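Local coordinates for metazoan TIR-STING fusion (Crassostrea gigas, PDB 6WT6), which joins a TIR domain to a STING ligand-binding domain in one chain, as a metazoan TIR-STING fusion protein, at residues Arg200-Arg203 with Arg204-Ala208. Sequence-based numbering, arbitrary orientation.
Sequences RQWR and RVNNA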
loop_
_atom_site.group_PDB
_atom_site.type_symbol
_atom_site.label_atom_id
_atom_site.label_comp_id
_atom_site.label_asym_id
_atom_site.label_seq_id
_atom_site.Cartn_x
_atom_site.Cartn_y
_atom_site.Cartn_z
ATOM N N ARG A 200 19.169 1.667 -26.553
ATOM C CA ARG A 200 20.140 1.242 -27.554
ATOM C C ARG A 200 20.156 2.175 -28.755
ATOM O O ARG A 200 21.216 2.397 -29.350
ATOM C CB ARG A 200 19.851 -0.192 -27.999
ATOM C CG ARG A 200 20.094 -1.225 -26.913
ATOM C CD ARG A 200 20.166 -2.625 -27.488
ATOM N NE ARG A 200 18.947 -2.992 -28.200
ATOM C CZ ARG A 200 17.935 -3.667 -27.663
ATOM N NH1 ARG A 200 17.987 -4.058 -26.397
ATOM N NH2 ARG A 200 16.868 -3.953 -28.397
ATOM N N GLN A 201 19.002 2.731 -29.129
ATOM C CA GLN A 201 18.982 3.696 -30.222
ATOM C C GLN A 201 19.721 4.970 -29.834
ATOM O O GLN A 201 20.503 5.510 -30.624
ATOM C CB GLN A 201 17.547 4.013 -30.634
ATOM C CG GLN A 201 17.454 5.115 -31.675
ATOM C CD GLN A 201 16.027 5.409 -32.092
ATOM O OE1 GLN A 201 15.297 4.518 -32.532
ATOM N NE2 GLN A 201 15.618 6.667 -31.959
ATOM N N TRP A 202 19.485 5.466 -28.616
ATOM C CA TRP A 202 20.216 6.638 -28.144
ATOM C C TRP A 202 21.703 6.332 -28.032
ATOM O O TRP A 202 22.550 7.127 -28.455
ATOM C CB TRP A 202 19.658 7.103 -26.796
ATOM C CG TRP A 202 20.165 8.457 -26.365
ATOM C CD1 TRP A 202 19.518 9.654 -26.498
ATOM C CD2 TRP A 202 21.425 8.750 -25.745
ATOM N NE1 TRP A 202 20.296 10.669 -25.996
ATOM C CE2 TRP A 202 21.470 10.142 -25.528
ATOM C CE3 TRP A 202 22.517 7.971 -25.348
ATOM C CZ2 TRP A 202 22.564 10.771 -24.931
ATOM C CZ3 TRP A 202 23.605 8.598 -24.756
ATOM C CH2 TRP A 202 23.618 9.984 -24.555
ATOM N N ARG A 203 22.036 5.173 -27.462
ATOM C CA ARG A 203 23.432 4.777 -27.316
ATOM C C ARG A 203 24.125 4.683 -28.668
ATOM O O ARG A 203 25.291 5.071 -28.809
ATOM C CB ARG A 203 23.505 3.440 -26.584
ATOM C CG ARG A 203 24.899 2.887 -26.428
ATOM C CD ARG A 203 24.859 1.610 -25.620
ATOM N NE ARG A 203 24.200 0.527 -26.344
ATOM C CZ ARG A 203 23.956 -0.671 -25.826
ATOM N NH1 ARG A 203 24.304 -0.937 -24.574
ATOM N NH2 ARG A 203 23.368 -1.605 -26.558
ATOM N N ARG A 204 23.414 4.177 -29.676
ATOM C CA ARG A 204 24.016 3.966 -30.988
ATOM C C ARG A 204 24.412 5.287 -31.636
ATOM O O ARG A 204 25.526 5.429 -32.152
ATOM C CB ARG A 204 23.040 3.195 -31.876
ATOM C CG ARG A 204 23.563 2.840 -33.247
ATOM C CD ARG A 204 22.528 2.030 -34.015
ATOM N NE ARG A 204 23.024 1.620 -35.325
ATOM C CZ ARG A 204 23.771 0.540 -35.534
ATOM N NH1 ARG A 204 24.111 -0.242 -34.518
ATOM N NH2 ARG A 204 24.182 0.244 -36.761
ATOM N N VAL A 205 23.518 6.274 -31.603
ATOM C CA VAL A 205 23.712 7.502 -32.365
ATOM C C VAL A 205 24.429 8.554 -31.530
ATOM O O VAL A 205 24.546 9.711 -31.946
ATOM C CB VAL A 205 22.368 8.040 -32.890
ATOM C CG1 VAL A 205 21.681 6.984 -33.740
ATOM C CG2 VAL A 205 21.479 8.478 -31.736
ATOM N N ASN A 206 24.919 8.166 -30.355
ATOM C CA ASN A 206 25.683 9.068 -29.503
ATOM C C ASN A 206 27.066 8.525 -29.170
ATOM O O ASN A 206 27.756 9.102 -28.320
ATOM C CB ASN A 206 24.914 9.373 -28.214
ATOM C CG ASN A 206 23.826 10.412 -28.417
ATOM O OD1 ASN A 206 23.983 11.570 -28.031
ATOM N ND2 ASN A 206 22.721 10.005 -29.029
ATOM N N ASN A 207 27.487 7.437 -29.817
ATOM C CA ASN A 207 28.820 6.859 -29.621
ATOM C C ASN A 207 29.045 6.449 -28.170
ATOM O O ASN A 207 30.143 6.590 -27.628
ATOM C CB ASN A 207 29.918 7.818 -30.088
ATOM C CG ASN A 207 30.170 7.732 -31.576
ATOM O OD1 ASN A 207 30.201 6.643 -32.152
ATOM N ND2 ASN A 207 30.350 8.884 -32.211
ATOM N N ALA A 208 27.994 5.941 -27.531
ATOM C CA ALA A 208 28.091 5.409 -26.181
ATOM C C ALA A 208 28.232 3.893 -26.172
ATOM O O ALA A 208 28.031 3.265 -25.127
ATOM C CB ALA A 208 26.880 5.831 -25.352
#
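Trp202 and Asn206 meet face to face where helix 176-204 of the STING ligand-binding domain runs out into the loop leading to strand 212-221. The helix ends in a Schellman-like C-terminal turn, identified by a 6→1 bond from Ala208 N to Arg203 O and by Asn207, whose backbone lies in the left-handed helical region. The Asn206 amide lies flat over one side of the indole, the two planes only 7° apart, with the side chains crossing at about a right angle. ND2 sits above the middle of the bicyclic ring, whereas OD1 rests over the benzene half, 3.5 Å from CZ2 of Trp202. Behind the amide, Asn206 CB makes a CH-pi contact over the same six-membered ring, 3.9 Å from its centroid. The indole reaches the loop because CG of Trp202 stands anti to the backbone N (chi1 -169°), swinging the ring along the chain toward the helix end.

Hydrogen bonds secure this stack and close the helix. Asn206 ND2 donates to Trp202 O at 2.9 Å, a bent bond with the acceptor tilted out of the amide plane, so a single residue supplies both ring and acceptor and limits rotation of the amide. The last helical turn is completed by Arg204 N to Arg200 O and Val205 N to Gln201 O. Beyond it, Arg203 O receives Ala208 N at 3.1 Å, and more weakly Asn206 N; the carbonyl thus ties down the loop as it turns back through Asn207.

Apolar contact follows that return. Buried Ala208 comes back against the helix, placing its methyl near both Trp202 and Arg203. The Arg203 chain then bends at chi3, and its NH1 bonds to Met212 O at the start of the next strand, while Arg203 CG packs 3.7 Å from Ala208 CB.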